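Local coordinates for protein methanogen homoaconitase small subunit (Methanocaldococcus jannaschii, PDB 2PKP) that forms, with its large-subunit partner, a hydro-lyase that reversibly dehydrates (R)-homocitrate to cis-homoaconitate and hydrates that intermediate to homoisocitrate, at residues A18-P23 and E68-A73; V54-E59 and A105-I110; K80-K85 and V98-I103; D112-E117 and I125-K130. All coordinates share one frame; numbering follows the deposited sequence.

Interaction 1 of 4, residues A18-P23 and E68-A73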
loop_
_atom_site.group_PDB
_atom_site.type_symbol
_atom_site.label_atom_id
_atom_site.label_comp_id
_atom_site.label_asym_id
_atom_site.label_seq_id
_atom_site.Cartn_x
_atom_site.Cartn_y
_atom_site.Cartn_z
ATOM N N ALA A 18 0.523 -8.181 23.348
ATOM C CA ALA A 18 0.939 -9.268 22.475
ATOM C C ALA A 18 1.347 -8.636 21.146
ATOM O O ALA A 18 2.316 -9.052 20.518
ATOM C CB ALA A 18 -0.212 -10.238 22.260
ATOM N N ILE A 19 0.603 -7.611 20.741
ATOM C CA ILE A 19 0.861 -6.910 19.491
ATOM C C ILE A 19 2.171 -6.124 19.540
ATOM O O ILE A 19 2.960 -6.152 18.594
ATOM C CB ILE A 19 -0.313 -5.954 19.152
ATOM C CG1 ILE A 19 -1.580 -6.774 18.891
ATOM C CG2 ILE A 19 0.029 -5.090 17.943
ATOM C CD1 ILE A 19 -2.830 -5.937 18.731
ATOM N N ILE A 20 2.393 -5.420 20.641
ATOM C CA ILE A 20 3.610 -4.633 20.818
ATOM C C ILE A 20 3.903 -4.514 22.314
ATOM O O ILE A 20 3.424 -3.605 22.986
ATOM C CB ILE A 20 3.466 -3.220 20.176
ATOM C CG1 ILE A 20 4.754 -2.413 20.375
ATOM C CG2 ILE A 20 2.274 -2.486 20.762
ATOM C CD1 ILE A 20 5.944 -2.954 19.615
ATOM N N PRO A 21 4.687 -5.457 22.855
ATOM C CA PRO A 21 5.062 -5.491 24.272
ATOM C C PRO A 21 5.417 -4.129 24.861
ATOM O O PRO A 21 6.136 -3.340 24.248
ATOM C CB PRO A 21 6.234 -6.458 24.283
ATOM C CG PRO A 21 5.809 -7.458 23.248
ATOM C CD PRO A 21 5.318 -6.570 22.124
ATOM N N GLY A 22 4.905 -3.870 26.062
ATOM C CA GLY A 22 5.146 -2.609 26.743
ATOM C C GLY A 22 6.569 -2.072 26.746
ATOM O O GLY A 22 6.767 -0.877 26.533
ATOM N N PRO A 23 7.586 -2.917 26.977
ATOM C CA PRO A 23 8.970 -2.433 26.993
ATOM C C PRO A 23 9.443 -1.699 25.741
ATOM O O PRO A 23 10.287 -0.805 25.828
ATOM C CB PRO A 23 9.777 -3.704 27.266
ATOM C CG PRO A 23 8.919 -4.785 26.686
ATOM C CD PRO A 23 7.547 -4.376 27.162
ATOM N N GLU A 68 -1.645 3.683 20.680
ATOM C CA GLU A 68 -1.565 4.039 19.273
ATOM C C GLU A 68 -0.399 3.275 18.646
ATOM O O GLU A 68 -0.355 3.067 17.431
ATOM C CB GLU A 68 -1.338 5.543 19.122
ATOM C CG GLU A 68 -2.535 6.394 19.493
ATOM C CD GLU A 68 -2.157 7.586 20.349
ATOM O OE1 GLU A 68 -1.187 8.289 19.999
ATOM O OE2 GLU A 68 -2.835 7.823 21.370
ATOM N N GLN A 69 0.540 2.849 19.484
ATOM C CA GLN A 69 1.708 2.116 19.010
ATOM C C GLN A 69 1.362 0.752 18.434
ATOM O O GLN A 69 2.050 0.261 17.544
ATOM C CB GLN A 69 2.734 1.945 20.136
ATOM C CG GLN A 69 3.421 3.235 20.551
ATOM C CD GLN A 69 2.772 3.881 21.756
ATOM O OE1 GLN A 69 1.546 3.970 21.847
ATOM N NE2 GLN A 69 3.596 4.345 22.691
ATOM N N ALA A 70 0.306 0.134 18.948
ATOM C CA ALA A 70 -0.106 -1.174 18.463
ATOM C C ALA A 70 -0.501 -1.112 16.985
ATOM O O ALA A 70 -0.075 -1.950 16.189
ATOM C CB ALA A 70 -1.266 -1.697 19.291
ATOM N N VAL A 71 -1.309 -0.118 16.621
ATOM C CA VAL A 71 -1.746 0.021 15.238
ATOM C C VAL A 71 -0.613 0.514 14.359
ATOM O O VAL A 71 -0.566 0.206 13.174
ATOM C CB VAL A 71 -2.962 0.985 15.102
ATOM C CG1 VAL A 71 -4.120 0.467 15.936
ATOM C CG2 VAL A 71 -2.583 2.388 15.516
ATOM N N ILE A 72 0.298 1.287 14.943
ATOM C CA ILE A 72 1.440 1.800 14.197
ATOM C C ILE A 72 2.425 0.661 13.914
ATOM O O ILE A 72 3.071 0.637 12.870
ATOM C CB ILE A 72 2.151 2.938 14.978
ATOM C CG1 ILE A 72 1.246 4.176 15.005
ATOM C CG2 ILE A 72 3.499 3.269 14.341
ATOM C CD1 ILE A 72 1.834 5.359 15.758
ATOM N N ALA A 73 2.516 -0.285 14.845
ATOM C CA ALA A 73 3.404 -1.435 14.701
ATOM C C ALA A 73 2.929 -2.295 13.540
ATOM O O ALA A 73 3.730 -2.801 12.759
ATOM C CB ALA A 73 3.414 -2.256 15.985
#

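Interaction 2 of 4, residues V54-E59 and A105-I110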
loop_
_atom_site.group_PDB
_atom_site.type_symbol
_atom_site.label_atom_id
_atom_site.label_comp_id
_atom_site.label_asym_id
_atom_site.label_seq_id
_atom_site.Cartn_x
_atom_site.Cartn_y
_atom_site.Cartn_z
ATOM N N VAL A 54 -1.552 -9.772 5.504
ATOM C CA VAL A 54 -2.714 -9.478 6.325
ATOM C C VAL A 54 -2.714 -10.285 7.618
ATOM O O VAL A 54 -2.397 -11.473 7.621
ATOM C CB VAL A 54 -4.015 -9.800 5.530
ATOM C CG1 VAL A 54 -5.245 -9.520 6.370
ATOM C CG2 VAL A 54 -4.043 -8.983 4.240
ATOM N N ILE A 55 -3.063 -9.628 8.717
ATOM C CA ILE A 55 -3.145 -10.307 10.001
ATOM C C ILE A 55 -4.587 -10.763 10.118
ATOM O O ILE A 55 -5.511 -10.001 9.838
ATOM C CB ILE A 55 -2.836 -9.368 11.185
ATOM C CG1 ILE A 55 -1.342 -9.028 11.215
ATOM C CG2 ILE A 55 -3.268 -10.036 12.490
ATOM C CD1 ILE A 55 -0.974 -8.004 12.264
ATOM N N VAL A 56 -4.772 -12.013 10.511
ATOM C CA VAL A 56 -6.100 -12.582 10.668
ATOM C C VAL A 56 -6.212 -13.083 12.108
ATOM O O VAL A 56 -5.330 -13.798 12.590
ATOM C CB VAL A 56 -6.302 -13.733 9.655
ATOM C CG1 VAL A 56 -7.673 -14.380 9.844
ATOM C CG2 VAL A 56 -6.154 -13.187 8.233
ATOM N N ALA A 57 -7.273 -12.694 12.808
ATOM C CA ALA A 57 -7.426 -13.113 14.197
ATOM C C ALA A 57 -8.846 -13.477 14.593
ATOM O O ALA A 57 -9.791 -13.339 13.807
ATOM C CB ALA A 57 -6.898 -12.027 15.124
ATOM N N GLY A 58 -8.983 -13.938 15.830
ATOM C CA GLY A 58 -10.278 -14.334 16.345
ATOM C C GLY A 58 -11.046 -13.183 16.960
ATOM O O GLY A 58 -11.089 -12.081 16.416
ATOM N N GLU A 59 -11.642 -13.437 18.117
ATOM C CA GLU A 59 -12.434 -12.426 18.804
ATOM C C GLU A 59 -11.602 -11.412 19.569
ATOM O O GLU A 59 -10.481 -11.692 19.998
ATOM C CB GLU A 59 -13.399 -13.102 19.791
ATOM C CG GLU A 59 -14.358 -14.082 19.155
ATOM C CD GLU A 59 -15.540 -13.393 18.507
ATOM O OE1 GLU A 59 -15.427 -12.197 18.175
ATOM O OE2 GLU A 59 -16.585 -14.051 18.316
ATOM N N ALA A 105 -15.079 -10.546 9.922
ATOM C CA ALA A 105 -15.460 -11.749 9.179
ATOM C C ALA A 105 -15.305 -12.989 10.051
ATOM O O ALA A 105 -14.687 -12.934 11.121
ATOM C CB ALA A 105 -14.585 -11.896 7.930
ATOM N N ASN A 106 -15.866 -14.110 9.601
ATOM C CA ASN A 106 -15.727 -15.347 10.355
ATOM C C ASN A 106 -14.356 -15.909 10.001
ATOM O O ASN A 106 -14.209 -16.654 9.028
ATOM C CB ASN A 106 -16.816 -16.359 9.988
ATOM C CG ASN A 106 -16.671 -17.662 10.760
ATOM O OD1 ASN A 106 -15.820 -17.782 11.651
ATOM N ND2 ASN A 106 -17.496 -18.644 10.424
ATOM N N THR A 107 -13.353 -15.555 10.797
ATOM C CA THR A 107 -11.998 -15.996 10.524
ATOM C C THR A 107 -11.733 -17.479 10.730
ATOM O O THR A 107 -10.615 -17.932 10.508
ATOM C CB THR A 107 -10.973 -15.183 11.323
ATOM O OG1 THR A 107 -11.243 -15.312 12.720
ATOM C CG2 THR A 107 -11.044 -13.720 10.927
ATOM N N ASP A 108 -12.733 -18.237 11.168
ATOM C CA ASP A 108 -12.523 -19.679 11.311
ATOM C C ASP A 108 -12.363 -20.232 9.882
ATOM O O ASP A 108 -11.818 -21.313 9.678
ATOM C CB ASP A 108 -13.722 -20.371 11.983
ATOM C CG ASP A 108 -13.876 -20.006 13.456
ATOM O OD1 ASP A 108 -12.890 -19.567 14.087
ATOM O OD2 ASP A 108 -14.995 -20.177 13.989
ATOM N N GLU A 109 -12.835 -19.465 8.900
ATOM C CA GLU A 109 -12.765 -19.864 7.497
ATOM C C GLU A 109 -11.381 -19.651 6.905
ATOM O O GLU A 109 -11.108 -20.083 5.786
ATOM C CB GLU A 109 -13.779 -19.068 6.661
ATOM C CG GLU A 109 -15.241 -19.259 7.052
ATOM C CD GLU A 109 -15.786 -20.647 6.722
ATOM O OE1 GLU A 109 -15.093 -21.423 6.038
ATOM O OE2 GLU A 109 -16.922 -20.956 7.140
ATOM N N ILE A 110 -10.513 -18.979 7.651
ATOM C CA ILE A 110 -9.166 -18.689 7.178
ATOM C C ILE A 110 -8.089 -19.391 7.998
ATOM O O ILE A 110 -8.127 -19.383 9.232
ATOM C CB ILE A 110 -8.899 -17.169 7.203
ATOM C CG1 ILE A 110 -9.996 -16.437 6.415
ATOM C CG2 ILE A 110 -7.523 -16.875 6.619
ATOM C CD1 ILE A 110 -9.958 -14.918 6.562
#

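Interaction 3 of 4, residues K80-K85 and V98-I103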
loop_
_atom_site.group_PDB
_atom_site.type_symbol
_atom_site.label_atom_id
_atom_site.label_comp_id
_atom_site.label_asym_id
_atom_site.label_seq_id
_atom_site.Cartn_x
_atom_site.Cartn_y
_atom_site.Cartn_z
ATOM N N LYS A 80 -1.905 -3.493 5.531
ATOM C CA LYS A 80 -2.987 -2.545 5.292
ATOM C C LYS A 80 -4.309 -2.911 5.958
ATOM O O LYS A 80 -5.167 -2.052 6.146
ATOM C CB LYS A 80 -3.209 -2.387 3.782
ATOM C CG LYS A 80 -4.323 -1.420 3.399
ATOM C CD LYS A 80 -4.006 0.005 3.822
ATOM C CE LYS A 80 -5.057 0.978 3.310
ATOM N NZ LYS A 80 -4.710 2.389 3.645
ATOM N N ALA A 81 -4.478 -4.180 6.311
ATOM C CA ALA A 81 -5.720 -4.604 6.939
ATOM C C ALA A 81 -5.567 -5.743 7.931
ATOM O O ALA A 81 -4.633 -6.540 7.865
ATOM C CB ALA A 81 -6.739 -5.000 5.859
ATOM N N VAL A 82 -6.518 -5.807 8.851
ATOM C CA VAL A 82 -6.555 -6.853 9.854
ATOM C C VAL A 82 -7.951 -7.426 9.768
ATOM O O VAL A 82 -8.934 -6.684 9.793
ATOM C CB VAL A 82 -6.341 -6.289 11.275
ATOM C CG1 VAL A 82 -6.486 -7.389 12.302
ATOM C CG2 VAL A 82 -4.974 -5.652 11.371
ATOM N N ILE A 83 -8.042 -8.740 9.640
ATOM C CA ILE A 83 -9.339 -9.392 9.573
ATOM C C ILE A 83 -9.561 -10.111 10.899
ATOM O O ILE A 83 -8.722 -10.905 11.321
ATOM C CB ILE A 83 -9.387 -10.431 8.430
ATOM C CG1 ILE A 83 -8.982 -9.775 7.107
ATOM C CG2 ILE A 83 -10.794 -11.010 8.309
ATOM C CD1 ILE A 83 -8.841 -10.777 5.950
ATOM N N ALA A 84 -10.679 -9.833 11.557
ATOM C CA ALA A 84 -10.973 -10.485 12.831
ATOM C C ALA A 84 -12.475 -10.707 12.997
ATOM O O ALA A 84 -13.279 -10.135 12.254
ATOM C CB ALA A 84 -10.435 -9.638 13.994
ATOM N N LYS A 85 -12.844 -11.546 13.966
ATOM C CA LYS A 85 -14.253 -11.813 14.241
ATOM C C LYS A 85 -14.835 -10.583 14.927
ATOM O O LYS A 85 -15.998 -10.245 14.732
ATOM C CB LYS A 85 -14.414 -13.037 15.144
ATOM C CG LYS A 85 -14.039 -14.354 14.491
ATOM C CD LYS A 85 -14.360 -15.520 15.419
ATOM C CE LYS A 85 -13.972 -16.850 14.807
ATOM N NZ LYS A 85 -14.285 -17.980 15.725
ATOM N N VAL A 98 -5.188 5.826 11.803
ATOM C CA VAL A 98 -3.857 5.745 11.195
ATOM C C VAL A 98 -3.942 5.144 9.799
ATOM O O VAL A 98 -2.925 4.946 9.139
ATOM C CB VAL A 98 -2.855 4.885 12.015
ATOM C CG1 VAL A 98 -2.632 5.504 13.393
ATOM C CG2 VAL A 98 -3.352 3.452 12.120
ATOM N N GLY A 99 -5.157 4.847 9.349
ATOM C CA GLY A 99 -5.323 4.278 8.020
ATOM C C GLY A 99 -5.224 2.759 7.940
ATOM O O GLY A 99 -5.060 2.202 6.856
ATOM N N LEU A 100 -5.309 2.087 9.083
ATOM C CA LEU A 100 -5.246 0.622 9.115
ATOM C C LEU A 100 -6.688 0.134 9.045
ATOM O O LEU A 100 -7.507 0.493 9.887
ATOM C CB LEU A 100 -4.586 0.146 10.416
ATOM C CG LEU A 100 -4.447 -1.360 10.643
ATOM C CD1 LEU A 100 -3.632 -1.984 9.515
ATOM C CD2 LEU A 100 -3.786 -1.613 12.000
ATOM N N ILE A 101 -6.996 -0.693 8.052
ATOM C CA ILE A 101 -8.363 -1.175 7.862
ATOM C C ILE A 101 -8.796 -2.393 8.675
ATOM O O ILE A 101 -8.281 -3.498 8.502
ATOM C CB ILE A 101 -8.626 -1.489 6.372
ATOM C CG1 ILE A 101 -8.294 -0.263 5.519
ATOM C CG2 ILE A 101 -10.090 -1.882 6.171
ATOM C CD1 ILE A 101 -8.195 -0.563 4.029
ATOM N N PRO A 102 -9.768 -2.205 9.573
ATOM C CA PRO A 102 -10.260 -3.310 10.392
ATOM C C PRO A 102 -11.423 -3.948 9.634
ATOM O O PRO A 102 -12.412 -3.279 9.317
ATOM C CB PRO A 102 -10.734 -2.626 11.674
ATOM C CG PRO A 102 -10.366 -1.142 11.498
ATOM C CD PRO A 102 -10.362 -0.939 10.019
ATOM N N ILE A 103 -11.298 -5.234 9.338
ATOM C CA ILE A 103 -12.334 -5.957 8.616
ATOM C C ILE A 103 -12.916 -7.063 9.498
ATOM O O ILE A 103 -12.172 -7.820 10.118
ATOM C CB ILE A 103 -11.745 -6.556 7.328
ATOM C CG1 ILE A 103 -11.350 -5.415 6.385
ATOM C CG2 ILE A 103 -12.741 -7.505 6.675
ATOM C CD1 ILE A 103 -10.488 -5.843 5.247
#

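Interaction 4 of 4, residues D112-E117 and I125-K130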
loop_
_atom_site.group_PDB
_atom_site.type_symbol
_atom_site.label_atom_id
_atom_site.label_comp_id
_atom_site.label_asym_id
_atom_site.label_seq_id
_atom_site.Cartn_x
_atom_site.Cartn_y
_atom_site.Cartn_z
ATOM N N ASP A 112 -3.793 -20.161 8.667
ATOM C CA ASP A 112 -2.504 -19.494 8.584
ATOM C C ASP A 112 -1.866 -19.862 7.256
ATOM O O ASP A 112 -1.936 -21.014 6.831
ATOM C CB ASP A 112 -1.596 -19.934 9.734
ATOM C CG ASP A 112 -0.313 -19.139 9.791
ATOM O OD1 ASP A 112 -0.388 -17.904 9.955
ATOM O OD2 ASP A 112 0.773 -19.746 9.666
ATOM N N GLY A 113 -1.266 -18.877 6.591
ATOM C CA GLY A 113 -0.628 -19.137 5.314
ATOM C C GLY A 113 -1.544 -19.071 4.101
ATOM O O GLY A 113 -1.070 -19.172 2.967
ATOM N N ASP A 114 -2.849 -18.923 4.312
ATOM C CA ASP A 114 -3.761 -18.829 3.168
ATOM C C ASP A 114 -3.470 -17.533 2.428
ATOM O O ASP A 114 -2.966 -16.575 3.014
ATOM C CB ASP A 114 -5.237 -18.796 3.602
ATOM C CG ASP A 114 -5.795 -20.176 3.941
ATOM O OD1 ASP A 114 -5.235 -21.192 3.479
ATOM O OD2 ASP A 114 -6.812 -20.238 4.658
ATOM N N ILE A 115 -3.762 -17.509 1.132
ATOM C CA ILE A 115 -3.591 -16.290 0.356
ATOM C C ILE A 115 -5.003 -15.706 0.320
ATOM O O ILE A 115 -5.932 -16.357 -0.169
ATOM C CB ILE A 115 -3.112 -16.585 -1.079
ATOM C CG1 ILE A 115 -1.764 -17.313 -1.033
ATOM C CG2 ILE A 115 -3.008 -15.276 -1.871
ATOM C CD1 ILE A 115 -0.683 -16.565 -0.276
ATOM N N VAL A 116 -5.174 -14.505 0.858
ATOM C CA VAL A 116 -6.492 -13.888 0.893
ATOM C C VAL A 116 -6.561 -12.639 0.037
ATOM O O VAL A 116 -5.593 -11.887 -0.073
ATOM C CB VAL A 116 -6.921 -13.526 2.341
ATOM C CG1 VAL A 116 -6.999 -14.792 3.188
ATOM C CG2 VAL A 116 -5.949 -12.524 2.960
ATOM N N GLU A 117 -7.718 -12.433 -0.575
ATOM C CA GLU A 117 -7.942 -11.281 -1.434
ATOM C C GLU A 117 -9.165 -10.563 -0.890
ATOM O O GLU A 117 -10.293 -11.052 -1.015
ATOM C CB GLU A 117 -8.190 -11.751 -2.874
ATOM C CG GLU A 117 -8.071 -10.671 -3.920
ATOM C CD GLU A 117 -8.275 -11.201 -5.327
ATOM O OE1 GLU A 117 -7.627 -12.207 -5.703
ATOM O OE2 GLU A 117 -9.084 -10.604 -6.060
ATOM N N ILE A 125 -14.043 -11.685 0.915
ATOM C CA ILE A 125 -12.653 -12.066 1.062
ATOM C C ILE A 125 -12.532 -13.366 0.306
ATOM O O ILE A 125 -13.182 -14.344 0.655
ATOM C CB ILE A 125 -12.279 -12.333 2.527
ATOM C CG1 ILE A 125 -12.399 -11.045 3.345
ATOM C CG2 ILE A 125 -10.872 -12.914 2.591
ATOM C CD1 ILE A 125 -12.305 -11.258 4.840
ATOM N N VAL A 126 -11.734 -13.367 -0.752
ATOM C CA VAL A 126 -11.528 -14.578 -1.523
ATOM C C VAL A 126 -10.301 -15.280 -0.947
ATOM O O VAL A 126 -9.230 -14.682 -0.839
ATOM C CB VAL A 126 -11.265 -14.265 -3.024
ATOM C CG1 VAL A 126 -11.133 -15.558 -3.814
ATOM C CG2 VAL A 126 -12.387 -13.417 -3.584
ATOM N N ILE A 127 -10.470 -16.537 -0.555
ATOM C CA ILE A 127 -9.377 -17.341 -0.024
ATOM C C ILE A 127 -8.992 -18.166 -1.242
ATOM O O ILE A 127 -9.452 -19.296 -1.427
ATOM C CB ILE A 127 -9.871 -18.241 1.127
ATOM C CG1 ILE A 127 -10.661 -17.389 2.129
ATOM C CG2 ILE A 127 -8.682 -18.901 1.817
ATOM C CD1 ILE A 127 -11.272 -18.166 3.268
ATOM N N THR A 128 -8.157 -17.559 -2.081
ATOM C CA THR A 128 -7.728 -18.139 -3.343
ATOM C C THR A 128 -7.241 -19.579 -3.338
ATOM O O THR A 128 -7.630 -20.352 -4.203
ATOM C CB THR A 128 -6.653 -17.250 -4.011
ATOM O OG1 THR A 128 -5.457 -17.264 -3.224
ATOM C CG2 THR A 128 -7.161 -15.810 -4.127
ATOM N N ASN A 129 -6.401 -19.951 -2.377
ATOM C CA ASN A 129 -5.894 -21.320 -2.335
ATOM C C ASN A 129 -6.902 -22.342 -1.791
ATOM O O ASN A 129 -6.623 -23.545 -1.765
ATOM C CB ASN A 129 -4.600 -21.373 -1.513
ATOM C CG ASN A 129 -4.790 -20.861 -0.091
ATOM O OD1 ASN A 129 -5.205 -19.720 0.121
ATOM N ND2 ASN A 129 -4.491 -21.709 0.889
ATOM N N LYS A 130 -8.077 -21.879 -1.369
ATOM C CA LYS A 130 -9.084 -22.793 -0.831
ATOM C C LYS A 130 -10.380 -22.803 -1.648
ATOM O O LYS A 130 -11.371 -23.412 -1.250
ATOM C CB LYS A 130 -9.400 -22.427 0.624
ATOM C CG LYS A 130 -8.254 -22.651 1.613
ATOM C CD LYS A 130 -7.884 -24.129 1.714
ATOM C CE LYS A 130 -7.288 -24.483 3.083
ATOM N NZ LYS A 130 -6.019 -23.773 3.396
#

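Interaction 1 of 4, residues A18-P23 and E68-A73
Ile20 lays its CG2 methyl on the backbone of Ala70, where CG2 comes to 3.6 Å from the CA atom of Ala70 and touches the backbone N almost as closely. Alanine suits the place, since a side chain that stops at CB lets a methyl come this close to the helix backbone. The same methyl also touches the CB of Ala70, which CG2 of Ile19 meets as well; both methyls, Ile19 CG2 and Ile20 CG2, lie 3.9 Å from Ala70 CB. Ile19 reaches this spot because its CG2 is anti to its own backbone N, and the methyl ends 3.6 Å from the carbonyl O of Ala70. One turn further along the helix the CB of Ala73 lies 4.3 Å from the CB of Ile20, so the two alanines present a low surface to two branched side chains. No hydrogen bond links the segments, and the contact rests on apolar packing. The contact joins the end of helix 16-19, with Ile20 the first residue to leave helical angles, to helix 68-75 of the aconitase C-terminal (swivel) domain. Ile20 has its CG1 anti to the backbone N (chi1 180°), which leaves CG2 between N and the carbonyl carbon, facing the helix. Leu33 of helix 30-34 packs on both Ile20 and Gln69, while Phe61 and Met38 touch Ile19. The zinc ion, bound by Asp13 and Cys63, is about 10 Å from the side chain of Ile19, and Arg26, which is critical for substrate specificity, has its side chain about 8 Å from that of Gln69.

Interaction 2 of 4, residues V54-E59 and A105-I110
A buried contact, apolar apart from one hydroxyl bond, seats the 3-10 turn 107-109 against strand 54-57 of the central mixed sheet, in the link between strands 101-104 and 115-119. Val56 supplies the apolar part. Its CG1, anti to the backbone N (chi1 178°), meets the CG2 methyl of Thr107 at 3.6 Å, and the two side chains lie alongside and point opposite ways. The same CG1 lies 4.0 Å from the CB of Ile110, whose CG2 and CD1 are about as near, so one valine methyl serves both the threonine and the isoleucine. Beta-branched residues suit the place because they offer methyls close to the backbone. Asn106 shapes the turn itself: its OD1 accepts from the N of Asp108 at 3.2 Å, an Asx turn. Lys9 ties the loop down by donating to the carbonyl oxygens of Thr107 and Ile110. Threonine serves both halves of the contact, since its methyl faces Val56 while its hydroxyl serves the strand end. With OG1 held between N and the carbonyl carbon (chi1 59°), Thr107 OG1 donates to Ala57 O at 2.7 Å, approaching from 48° above the carbonyl plane.

Interaction 3 of 4, residues K80-K85 and V98-I103
Lys80 runs its long side chain beside Ile101 to the carbonyl of Gly99. The CB is followed by a CG anti to the backbone N (chi1 180°), and this CG lies 4.0 Å from the CD1 of Ile101. The chain then bends at chi2 (64°), which brings CD near the carbonyl O of Gly99. CE rests 3.6 Å from the CD1 of Ile101, the two side chains crossing obliquely, and NZ donates in the carbonyl plane to Gly99 O at 3.2 Å. Lysine suits this edge because its methylenes cover an isoleucine while its ammonium reaches a polar atom. Gly99 ends helix 89-98 in a Schellman motif, and its positive phi (87°) is easily adopted without a side chain. Beyond it the strands pair in parallel: Ile101 N donates to Lys80 O, Val82 N to Ile101 O, Ile103 N to Val82 O at 2.8 Å, and Ala84 N to Ile103 O. Pro102, which has no N-H to give, takes a position where the pattern needs none. On the face carrying Ala81, Ile83, Ile101 and Ile103, the CB of Ala81 leaves room for the CD1 of Ile103 at 3.9 Å. On the other, the CG2 of Val82 meets the CD2 of Leu100 at 4.3 Å. This is a beta-alpha-beta crossover through helix 89-98, whose Tyr92, Ala95 and Ile96 pack on Pro102. Ile74 of helix 68-75 covers Val82 and Leu100, while Ile118 of strand 115-119 touches Ala81, Ile83 and Ile103 on the other face.

Interaction 4 of 4, residues D112-E117 and I125-K130
Glu117 and Val126 form the tight part of this beta hairpin, in which strands 115-119 and 124-127 run antiparallel. They are a hydrogen-bonded pair: Glu117 N donates to Val126 O and Val126 N returns the bond to Glu117 O, both at 2.7 Å. On the buried face, the CB of Val116 packs 4.0 Å from the CG2 of Ile125, branched residues that fill the space close to the strands. The carboxylate of Glu117 turns to Lys4 of its own chain and, at OE2, to Lys4 of the second subunit, so this strand also joins the dimer contact. Toward Thr128 the pairing slackens, the bond from Thr128 N to Ile115 O being weak, and the exposed side chains of Asn129 and Lys130 take over. Asn129 suits its place by using both ends of its amide: OD1 accepts from Ile115 N at 2.8 Å, while ND2 donates to the carboxylate of Asp114. That carboxylate is buried, and Lys111 N satisfies its OD2. OD1 of Asp114 takes two donors, each at 2.7 Å: Asn129 ND2 comes from 37° above the carboxylate plane, and Lys130 NZ forms a salt bridge on the syn lone pair.

How the interactions relate
Interactions 2, 3 and 4 all reach the mixed sheet, whereas interaction 1 packs helix 68-75 at the zinc-binding end of the chain. Centres of interactions 1 and 4 lie 26 Å apart, on opposite sides of the chain's centre. Interaction 3 bridges them: Val71 touches Val98, and Ile83 meets Ile125. Along the sequence interaction 3 falls wholly between the two segments of interaction 2, whose centre is about 11 Å away, and the salt bridge from Asp108 to Lys85 fastens the two. Interactions 1 and 2 alternate along the chain, and interaction 4 follows last. A series of side-chain contacts thus runs from the region near the substrate-specificity site to the hairpin, where Glu117 meets the second subunit.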